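Long-range contacts in P43 (Trichuris muris, PDB 6QIX), which is a major secreted whipworm protein that tethers to matrix and inhibits interleukin-13 function: residues 195-201 and 245-250; 300-304 and 321-326; 342-347 and 356-362. All coordinates share one frame; numbering follows the deposited sequence. Where two conformers were deposited one is given.

All three contacts lie in the C-terminal half of the chain and follow one another in series, interaction 1 closing before interaction 2 opens and interaction 2 before interaction 3. Their centres are 19 to 21 Å apart and their nearest atoms about 6 or 7 Å apart, so none touches another. Connections are indirect: strand 246-252 of interaction 1 pairs with strand 262-268, against which Met324 of interaction 2 packs, while the Cys244-Cys344 disulfide ties the chain just before Ser245 to interaction 3. A further disulfide, Cys131-Cys362, carries interaction 3 over to the N-terminal half, cross-linking the two halves.

Interaction 1: residues 195-201 and 245-250; sequences SEWSECL and SFRVKC
Ser195 meets Cys250 and Leu201 meets Phe246 at the two ends of an irregular stretch running antiparallel along strand 246-250, with main-chain bonds at intervals rather than in a continuous ladder. Ser195 N binds Cys250 O at 2.9 Å, Ser198 N binds Val248 O, and Leu201 N reaches Phe246 O at 2.8 Å. Serine hydroxyls fill in where amides do not meet: Cys250 N donates to Ser195 OG at 2.8 Å and Val248 N to Ser198 OG at 3.0 Å, each oxygen then donating to the next residue's carbonyl. At the other end Ser245 OG donates to Leu201 O.

Trp197 presents one indole face to Lys249, whose chain bends at chi3 (-74°) and lays CE 3.5 Å from the centroid of the five-membered ring. NZ follows in a cation-pi contact and shares a water with Ser195 O. Arg247 extends beside Ser198, its NH1 donating in the guanidinium plane to a lone pair of Ser198 O at 3.0 Å. Cys200 SG sits over the guanidinium face, 3.7 Å from Arg247 CZ, while Arg247 NH2 forms a salt bridge with Asp273.

The layering of Trp197 against basic side chains and of Arg247 against the Cys200 disulfide recalls thrombospondin type 1 repeats. Strand 262-268 pairs with the other edge of strand 246-252, helix 205-216 packs on Ser195, Ser198 and Leu201, and disulfides run to Cys216 and Cys269.

Interaction 2: residues 300-304 and 321-326; sequences IWDDF and YAKMLM
Leu325 reaches from helix 321-325 into the side chains of Ile300, Trp301 and Phe304 on helix 300-304. These two segments run almost exactly antiparallel, at 171°, and their axes come no closer than 11.9 Å, a gap spanned by large side chains. Leu325 CB begins the contact against the indole benzo ring, 3.8 Å from Trp301 CZ2. CG, swung anti to the backbone N (chi1 -156°), continues over the same ring face and divides the branches. Leu325 CD1 goes to Ile300 CG2, meeting it at 4.1 Å. Leu325 CD2 is wedged between two aromatics: it stands 3.8 Å from the centroid of the Trp301 six-membered ring, only 2° off the normal, and 3.6 Å from Phe304 CB.

Around this leucine the smaller contacts close in. Ala322 CB lies at the indole edge, 3.9 Å from Trp301 CH2, and also touches Phe304 CE2. Met326 folds back at chi2 and chi3 and brings SD 3.5 Å from Trp301 CZ2, an oblique Met-aromatic contact. Phe304 CE1 rests on Tyr321 CB, while Tyr225 meets the Phe304 ring edge-to-face.

Nearly all of the contact is between carbon or sulfur and apolar or aromatic groups; the main exception is Ala322 O near the indole edge. Between 300-304 and 321-326 the helices are therefore held by dispersion, CH-pi packing and removal of apolar surface, without directional polar bonds.

Interaction 3: residues 342-347 and 356-362; sequences CCCHPY and CVVKEYC
Cys343 and Cys356 clasp one end of this contact: their SG atoms are joined at 2.1 Å, with a chi3 of -91°, as expected of an unstrained disulfide. Beyond it the chain of 342-347 kinks at Pro346, whose preceding peptide is cis, and the second segment wraps around that kink.

Pro346 is the bump, and its CB fits the hollow formed by the His345 ring and Cys362 SG. That carbon lies over one face of the imidazole within its own segment, and Cys362 SG lies 3.7 Å from Pro346 CB. The proline carbonyl points across to Lys359, whose N donates to Pro346 O at 2.9 Å in a nearly straight bond of 176°. The Lys359 side chain then runs fully extended past this carbonyl and up to the imidazole edge, where NZ gives a bond to His345 ND1 at 2.8 Å, close to the ring plane. His345 CG lies anti to the backbone N (chi1 -175°), turning the ring toward the lysine. The other ring nitrogen, NE2, donates to Lys127 O, which is consistent with a neutral imidazole. Tyr361 OH nears the same edge at His345 CE1.

Across the short strand pairing, Tyr347 and Val358 form a non-hydrogen-bonded antiparallel pair whose side chains diverge from one another. Even so, one Val358 methyl, CG2, comes 3.5 Å from Tyr347 CE1, while Val357 O approaches Tyr347 CA at 3.2 Å.

Strands 347-349 and 356-358 form this small hairpin next to the sheet of strands 281-284, 339-344 and 331-336, and Phe243 stacks on the Tyr347 ring. Helix 126-129 of the N-terminal half borders the 3-10 turn 360-362, where Tyr361 touches Lys127 and Leu128, and Cys362 is disulfide-bonded to Cys131.

Interaction 1: residues 195-201 and 245-250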
loop_
_atom_site.group_PDB
_atom_site.type_symbol
_atom_site.label_atom_id
_atom_site.label_comp_id
_atom_site.label_asym_id
_atom_site.label_seq_id
_atom_site.Cartn_x
_atom_site.Cartn_y
_atom_site.Cartn_z
ATOM N N SER A 195 -15.667 -3.324 -10.425
ATOM C CA SER A 195 -16.711 -2.326 -10.302
ATOM C C SER A 195 -16.272 -1.058 -11.004
ATOM O O SER A 195 -15.111 -0.907 -11.368
ATOM C CB SER A 195 -17.016 -2.027 -8.833
ATOM O OG SER A 195 -15.914 -1.418 -8.181
ATOM N N GLU A 196 -17.201 -0.111 -11.149
ATOM C CA GLU A 196 -16.821 1.271 -11.422
ATOM C C GLU A 196 -16.322 1.902 -10.128
ATOM O O GLU A 196 -16.438 1.311 -9.038
ATOM C CB GLU A 196 -18.009 2.098 -11.883
ATOM C CG GLU A 196 -18.682 1.523 -13.156
ATOM C CD GLU A 196 -17.789 1.518 -14.362
ATOM O OE1 GLU A 196 -16.734 2.178 -14.419
ATOM O OE2 GLU A 196 -18.168 0.792 -15.340
ATOM N N TRP A 197 -15.729 3.088 -10.242
ATOM C CA TRP A 197 -15.361 3.830 -9.035
ATOM C C TRP A 197 -16.619 4.196 -8.259
ATOM O O TRP A 197 -17.632 4.566 -8.845
ATOM C CB TRP A 197 -14.594 5.125 -9.369
ATOM C CG TRP A 197 -13.207 4.905 -9.877
ATOM C CD1 TRP A 197 -12.750 5.121 -11.141
ATOM C CD2 TRP A 197 -12.079 4.431 -9.110
ATOM N NE1 TRP A 197 -11.415 4.776 -11.208
ATOM C CE2 TRP A 197 -10.991 4.354 -9.975
ATOM C CE3 TRP A 197 -11.910 4.012 -7.776
ATOM C CZ2 TRP A 197 -9.737 3.916 -9.560
ATOM C CZ3 TRP A 197 -10.661 3.574 -7.362
ATOM C CH2 TRP A 197 -9.602 3.513 -8.262
ATOM N N SER A 198 -16.535 4.124 -6.926
ATOM C CA SER A 198 -17.608 4.629 -6.091
ATOM C C SER A 198 -17.636 6.160 -6.103
ATOM O O SER A 198 -16.780 6.816 -6.655
ATOM C CB SER A 198 -17.460 4.187 -4.640
ATOM O OG SER A 198 -16.343 4.855 -4.006
ATOM N N GLU A 199 -18.664 6.707 -5.484
ATOM C CA GLU A 199 -18.653 8.112 -5.126
ATOM C C GLU A 199 -17.590 8.362 -4.061
ATOM O O GLU A 199 -17.016 7.431 -3.469
ATOM C CB GLU A 199 -20.030 8.544 -4.627
ATOM C CG GLU A 199 -21.067 8.519 -5.734
ATOM C CD GLU A 199 -22.047 9.677 -5.756
ATOM O OE1 GLU A 199 -22.988 9.598 -6.553
ATOM O OE2 GLU A 199 -21.888 10.673 -5.021
ATOM N N CYS A 200 -17.317 9.644 -3.822
ATOM C CA CYS A 200 -16.317 9.998 -2.833
ATOM C C CYS A 200 -16.838 9.622 -1.461
ATOM O O CYS A 200 -17.925 10.049 -1.074
ATOM C CB CYS A 200 -15.997 11.490 -2.894
ATOM S SG CYS A 200 -15.206 11.988 -4.512
ATOM N N LEU A 201 -16.074 8.812 -0.736
ATOM C CA LEU A 201 -16.451 8.341 0.583
ATOM C C LEU A 201 -15.895 9.253 1.665
ATOM O O LEU A 201 -14.863 9.898 1.486
ATOM C CB LEU A 201 -15.946 6.927 0.825
ATOM C CG LEU A 201 -16.332 5.901 -0.275
ATOM C CD1 LEU A 201 -15.810 4.537 0.079
ATOM C CD2 LEU A 201 -17.837 5.876 -0.451
ATOM N N SER A 245 -10.946 12.487 1.260
ATOM C CA SER A 245 -12.052 11.736 0.639
ATOM C C SER A 245 -11.534 10.939 -0.552
ATOM O O SER A 245 -10.597 11.336 -1.228
ATOM C CB SER A 245 -13.162 12.704 0.219
ATOM O OG SER A 245 -14.302 11.999 -0.216
ATOM N N PHE A 246 -12.143 9.776 -0.800
ATOM C CA PHE A 246 -11.605 8.850 -1.794
ATOM C C PHE A 246 -12.709 7.961 -2.320
ATOM O O PHE A 246 -13.713 7.718 -1.643
ATOM C CB PHE A 246 -10.476 7.956 -1.223
ATOM C CG PHE A 246 -10.927 7.061 -0.110
ATOM C CD1 PHE A 246 -11.156 5.735 -0.347
ATOM C CD2 PHE A 246 -11.137 7.550 1.159
ATOM C CE1 PHE A 246 -11.575 4.895 0.659
ATOM C CE2 PHE A 246 -11.563 6.705 2.159
ATOM C CZ PHE A 246 -11.809 5.360 1.883
ATOM N N ARG A 247 -12.479 7.482 -3.529
ATOM C CA ARG A 247 -13.307 6.480 -4.194
ATOM C C ARG A 247 -12.649 5.116 -4.105
ATOM O O ARG A 247 -11.425 5.001 -4.033
ATOM C CB ARG A 247 -13.518 6.841 -5.660
ATOM C CG ARG A 247 -13.977 8.280 -5.893
ATOM C CD ARG A 247 -13.919 8.599 -7.406
ATOM N NE ARG A 247 -14.315 9.973 -7.732
ATOM C CZ ARG A 247 -15.570 10.423 -7.856
ATOM N NH1 ARG A 247 -16.568 9.618 -7.686
ATOM N NH2 ARG A 247 -15.813 11.712 -8.143
ATOM N N VAL A 248 -13.480 4.082 -4.170
ATOM C CA VAL A 248 -12.999 2.703 -4.194
ATOM C C VAL A 248 -13.499 1.985 -5.445
ATOM O O VAL A 248 -14.585 2.251 -5.978
ATOM C CB VAL A 248 -13.400 1.913 -2.934
ATOM C CG1 VAL A 248 -12.822 2.542 -1.601
ATOM C CG2 VAL A 248 -14.894 1.837 -2.830
ATOM N N LYS A 249 -12.689 1.020 -5.858
ATOM C CA LYS A 249 -13.010 0.097 -6.956
ATOM C C LYS A 249 -12.705 -1.316 -6.496
ATOM O O LYS A 249 -11.654 -1.548 -5.903
ATOM C CB LYS A 249 -12.172 0.431 -8.184
ATOM C CG LYS A 249 -12.441 -0.426 -9.384
ATOM C CD LYS A 249 -11.684 0.069 -10.606
ATOM C CE LYS A 249 -12.311 1.334 -11.169
ATOM N NZ LYS A 249 -12.031 1.533 -12.614
ATOM N N CYS A 250 -13.632 -2.229 -6.749
ATOM C CA CYS A 250 -13.619 -3.579 -6.176
ATOM C C CYS A 250 -13.370 -4.578 -7.282
ATOM O O CYS A 250 -13.948 -4.443 -8.360
ATOM C CB CYS A 250 -14.996 -4.003 -5.563
ATOM S SG CYS A 250 -15.958 -2.769 -4.812
HETATM O O HOH W 1 -13.722 -0.569 -13.862
#

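Interaction 2: residues 300-304 and 321-326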
loop_
_atom_site.group_PDB
_atom_site.type_symbol
_atom_site.label_atom_id
_atom_site.label_comp_id
_atom_site.label_asym_id
_atom_site.label_seq_id
_atom_site.Cartn_x
_atom_site.Cartn_y
_atom_site.Cartn_z
ATOM N N ILE A 300 -5.930 1.872 15.452
ATOM C CA ILE A 300 -6.635 0.976 14.533
ATOM C C ILE A 300 -5.749 -0.204 14.122
ATOM O O ILE A 300 -6.207 -1.354 14.078
ATOM C CB ILE A 300 -7.146 1.744 13.304
ATOM C CG1 ILE A 300 -8.270 2.706 13.686
ATOM C CG2 ILE A 300 -7.663 0.745 12.253
ATOM C CD1 ILE A 300 -8.444 3.865 12.708
ATOM N N TRP A 301 -4.469 0.055 13.822
ATOM C CA TRP A 301 -3.560 -1.025 13.436
ATOM C C TRP A 301 -3.212 -1.917 14.615
ATOM O O TRP A 301 -3.161 -3.146 14.463
ATOM C CB TRP A 301 -2.314 -0.436 12.795
ATOM C CG TRP A 301 -2.576 -0.118 11.347
ATOM C CD1 TRP A 301 -2.867 1.095 10.785
ATOM C CD2 TRP A 301 -2.638 -1.077 10.287
ATOM N NE1 TRP A 301 -3.081 0.945 9.431
ATOM C CE2 TRP A 301 -2.969 -0.384 9.103
ATOM C CE3 TRP A 301 -2.479 -2.460 10.232
ATOM C CZ2 TRP A 301 -3.085 -1.036 7.863
ATOM C CZ3 TRP A 301 -2.583 -3.098 8.998
ATOM C CH2 TRP A 301 -2.852 -2.382 7.829
ATOM N N ASP A 302 -3.004 -1.348 15.803
ATOM C CA ASP A 302 -2.763 -2.207 16.959
ATOM C C ASP A 302 -3.935 -3.159 17.149
ATOM O O ASP A 302 -3.745 -4.364 17.412
ATOM C CB ASP A 302 -2.562 -1.354 18.225
ATOM C CG ASP A 302 -1.175 -0.696 18.303
ATOM O OD1 ASP A 302 -0.257 -1.115 17.572
ATOM O OD2 ASP A 302 -1.000 0.276 19.092
ATOM N N ASP A 303 -5.163 -2.630 17.030
ATOM C CA ASP A 303 -6.351 -3.455 17.225
ATOM C C ASP A 303 -6.484 -4.515 16.131
ATOM O O ASP A 303 -6.829 -5.675 16.419
ATOM C CB ASP A 303 -7.590 -2.572 17.282
ATOM C CG ASP A 303 -7.632 -1.714 18.559
ATOM O OD1 ASP A 303 -8.470 -0.787 18.634
ATOM O OD2 ASP A 303 -6.827 -1.969 19.493
ATOM N N PHE A 304 -6.201 -4.149 14.878
ATOM C CA PHE A 304 -6.247 -5.134 13.800
ATOM C C PHE A 304 -5.226 -6.245 14.034
ATOM O O PHE A 304 -5.519 -7.437 13.864
ATOM C CB PHE A 304 -5.996 -4.480 12.427
ATOM C CG PHE A 304 -5.735 -5.503 11.354
ATOM C CD1 PHE A 304 -6.777 -6.291 10.881
ATOM C CD2 PHE A 304 -4.450 -5.723 10.869
ATOM C CE1 PHE A 304 -6.558 -7.305 9.928
ATOM C CE2 PHE A 304 -4.217 -6.740 9.925
ATOM C CZ PHE A 304 -5.264 -7.525 9.435
ATOM N N TYR A 321 -7.096 -8.522 4.467
ATOM C CA TYR A 321 -7.703 -7.457 5.245
ATOM C C TYR A 321 -6.764 -6.266 5.343
ATOM O O TYR A 321 -7.195 -5.101 5.232
ATOM C CB TYR A 321 -8.059 -7.950 6.646
ATOM C CG TYR A 321 -9.360 -8.698 6.766
ATOM C CD1 TYR A 321 -10.582 -8.090 6.490
ATOM C CD2 TYR A 321 -9.374 -10.030 7.170
ATOM C CE1 TYR A 321 -11.769 -8.783 6.606
ATOM C CE2 TYR A 321 -10.564 -10.742 7.281
ATOM C CZ TYR A 321 -11.751 -10.110 7.013
ATOM O OH TYR A 321 -12.938 -10.814 7.135
ATOM N N ALA A 322 -5.473 -6.524 5.563
ATOM C CA ALA A 322 -4.559 -5.417 5.810
ATOM C C ALA A 322 -4.443 -4.538 4.562
ATOM O O ALA A 322 -4.286 -3.329 4.672
ATOM C CB ALA A 322 -3.191 -5.943 6.235
ATOM N N LYS A 323 -4.436 -5.141 3.363
ATOM C CA LYS A 323 -4.347 -4.332 2.149
ATOM C C LYS A 323 -5.524 -3.379 2.028
ATOM O O LYS A 323 -5.354 -2.241 1.548
ATOM C CB LYS A 323 -4.231 -5.240 0.911
ATOM C CG LYS A 323 -2.866 -5.928 0.817
ATOM C CD LYS A 323 -2.825 -6.946 -0.314
ATOM C CE LYS A 323 -1.673 -7.810 -0.246
ATOM N NZ LYS A 323 -1.710 -8.778 -1.426
ATOM N N MET A 324 -6.715 -3.804 2.454
ATOM C CA MET A 324 -7.868 -2.908 2.471
ATOM C C MET A 324 -7.687 -1.813 3.530
ATOM O O MET A 324 -7.921 -0.624 3.261
ATOM C CB MET A 324 -9.157 -3.717 2.724
ATOM C CG MET A 324 -9.475 -4.793 1.675
ATOM S SD MET A 324 -10.955 -5.795 2.067
ATOM C CE MET A 324 -12.285 -4.640 1.719
ATOM N N LEU A 325 -7.247 -2.199 4.730
ATOM C CA LEU A 325 -7.056 -1.227 5.819
ATOM C C LEU A 325 -6.031 -0.167 5.428
ATOM O O LEU A 325 -6.163 1.008 5.821
ATOM C CB LEU A 325 -6.668 -1.983 7.096
ATOM C CG LEU A 325 -6.940 -1.363 8.447
ATOM C CD1 LEU A 325 -8.418 -1.084 8.634
ATOM C CD2 LEU A 325 -6.438 -2.281 9.563
ATOM N N MET A 326 -5.007 -0.546 4.652
ATOM C CA MET A 326 -4.051 0.450 4.172
ATOM C C MET A 326 -4.697 1.553 3.332
ATOM O O MET A 326 -4.033 2.556 3.078
ATOM C CB MET A 326 -2.907 -0.190 3.350
ATOM C CG MET A 326 -1.967 -0.983 4.238
ATOM S SD MET A 326 -0.891 -0.156 5.263
ATOM C CE MET A 326 0.085 0.789 4.114
#

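Interaction 3: residues 342-347 and 356-362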
loop_
_atom_site.group_PDB
_atom_site.type_symbol
_atom_site.label_atom_id
_atom_site.label_comp_id
_atom_site.label_asym_id
_atom_site.label_seq_id
_atom_site.Cartn_x
_atom_site.Cartn_y
_atom_site.Cartn_z
ATOM N N CYS A 342 -4.570 19.878 7.791
ATOM C CA CYS A 342 -4.264 18.475 7.537
ATOM C C CYS A 342 -4.521 18.090 6.088
ATOM O O CYS A 342 -5.488 18.538 5.478
ATOM C CB CYS A 342 -5.099 17.549 8.433
ATOM S SG CYS A 342 -4.950 17.932 10.213
ATOM N N CYS A 343 -3.667 17.208 5.591
ATOM C CA CYS A 343 -3.804 16.591 4.277
ATOM C C CYS A 343 -3.549 15.084 4.360
ATOM O O CYS A 343 -2.808 14.605 5.223
ATOM C CB CYS A 343 -2.780 17.180 3.259
ATOM S SG CYS A 343 -2.703 18.977 3.164
ATOM N N CYS A 344 -4.107 14.327 3.423
ATOM C CA CYS A 344 -3.893 12.868 3.472
ATOM C C CYS A 344 -2.943 12.366 2.387
ATOM O O CYS A 344 -2.905 12.868 1.261
ATOM C CB CYS A 344 -5.220 12.092 3.368
ATOM S SG CYS A 344 -6.266 12.293 4.825
ATOM N N HIS A 345 -2.173 11.364 2.746
ATOM C CA HIS A 345 -1.255 10.702 1.846
ATOM C C HIS A 345 -1.967 10.385 0.527
ATOM O O HIS A 345 -3.064 9.807 0.550
ATOM C CB HIS A 345 -0.761 9.412 2.528
ATOM C CG HIS A 345 0.289 8.688 1.758
ATOM N ND1 HIS A 345 1.600 9.102 1.750
ATOM C CD2 HIS A 345 0.216 7.630 0.913
ATOM C CE1 HIS A 345 2.309 8.293 0.987
ATOM N NE2 HIS A 345 1.489 7.392 0.460
ATOM N N PRO A 346 -1.336 10.649 -0.630
ATOM C CA PRO A 346 0.083 11.025 -0.826
ATOM C C PRO A 346 0.367 12.536 -0.795
ATOM O O PRO A 346 1.414 12.998 -1.265
ATOM C CB PRO A 346 0.398 10.472 -2.211
ATOM C CG PRO A 346 -0.912 10.616 -2.938
ATOM C CD PRO A 346 -1.986 10.274 -1.890
ATOM N N TYR A 347 -0.544 13.301 -0.209
ATOM C CA TYR A 347 -0.372 14.739 -0.021
ATOM C C TYR A 347 0.061 15.064 1.406
ATOM O O TYR A 347 -0.114 14.274 2.324
ATOM C CB TYR A 347 -1.680 15.462 -0.349
ATOM C CG TYR A 347 -2.144 15.292 -1.792
ATOM C CD1 TYR A 347 -1.849 16.270 -2.752
ATOM C CD2 TYR A 347 -2.863 14.162 -2.199
ATOM C CE1 TYR A 347 -2.294 16.138 -4.069
ATOM C CE2 TYR A 347 -3.280 14.022 -3.497
ATOM C CZ TYR A 347 -2.988 15.003 -4.427
ATOM O OH TYR A 347 -3.403 14.836 -5.732
ATOM N N CYS A 356 -2.425 21.854 0.148
ATOM C CA CYS A 356 -1.921 20.488 0.099
ATOM C C CYS A 356 -1.057 20.288 -1.136
ATOM O O CYS A 356 -1.433 20.698 -2.254
ATOM C CB CYS A 356 -3.074 19.481 0.078
ATOM S SG CYS A 356 -4.082 19.457 1.599
ATOM N N VAL A 357 0.093 19.632 -0.939
ATOM C CA VAL A 357 1.059 19.400 -2.001
ATOM C C VAL A 357 1.469 17.936 -1.984
ATOM O O VAL A 357 1.383 17.268 -0.947
ATOM C CB VAL A 357 2.312 20.290 -1.852
ATOM C CG1 VAL A 357 1.946 21.719 -1.937
ATOM C CG2 VAL A 357 3.034 20.028 -0.530
ATOM N N VAL A 358 1.895 17.428 -3.151
ATOM C CA VAL A 358 2.260 16.011 -3.254
ATOM C C VAL A 358 3.590 15.809 -2.557
ATOM O O VAL A 358 4.506 16.642 -2.680
ATOM C CB VAL A 358 2.336 15.558 -4.720
ATOM C CG1 VAL A 358 2.767 14.098 -4.809
ATOM C CG2 VAL A 358 0.982 15.746 -5.378
ATOM N N LYS A 359 3.692 14.741 -1.768
ATOM C CA LYS A 359 4.968 14.392 -1.161
ATOM C C LYS A 359 6.049 14.171 -2.225
ATOM O O LYS A 359 5.788 13.634 -3.310
ATOM C CB LYS A 359 4.789 13.147 -0.313
ATOM C CG LYS A 359 4.011 13.364 0.983
ATOM C CD LYS A 359 3.968 12.045 1.799
ATOM C CE LYS A 359 2.940 12.130 2.945
ATOM N NZ LYS A 359 2.766 10.775 3.651
ATOM N N GLU A 360 7.287 14.586 -1.907
ATOM C CA GLU A 360 8.308 14.659 -2.947
ATOM C C GLU A 360 8.566 13.294 -3.578
ATOM O O GLU A 360 8.738 13.193 -4.800
ATOM C CB GLU A 360 9.611 15.232 -2.402
ATOM C CG GLU A 360 10.617 15.488 -3.496
ATOM C CD GLU A 360 10.271 16.687 -4.384
ATOM O OE1 GLU A 360 9.386 17.520 -4.020
ATOM O OE2 GLU A 360 10.925 16.815 -5.457
ATOM N N TYR A 361 8.606 12.234 -2.769
ATOM C CA TYR A 361 8.952 10.939 -3.338
ATOM C C TYR A 361 7.810 10.356 -4.152
ATOM O O TYR A 361 8.032 9.373 -4.858
ATOM C CB TYR A 361 9.389 9.933 -2.250
ATOM C CG TYR A 361 8.345 9.571 -1.224
ATOM C CD1 TYR A 361 7.400 8.572 -1.459
ATOM C CD2 TYR A 361 8.311 10.218 -0.003
ATOM C CE1 TYR A 361 6.460 8.272 -0.524
ATOM C CE2 TYR A 361 7.382 9.899 0.940
ATOM C CZ TYR A 361 6.456 8.941 0.676
ATOM O OH TYR A 361 5.524 8.627 1.639
ATOM N N CYS A 362 6.617 10.956 -4.102
ATOM C CA CYS A 362 5.490 10.487 -4.901
ATOM C C CYS A 362 5.339 11.207 -6.227
ATOM O O CYS A 362 4.533 10.774 -7.051
ATOM C CB CYS A 362 4.150 10.651 -4.166
ATOM S SG CYS A 362 3.850 9.419 -2.921
#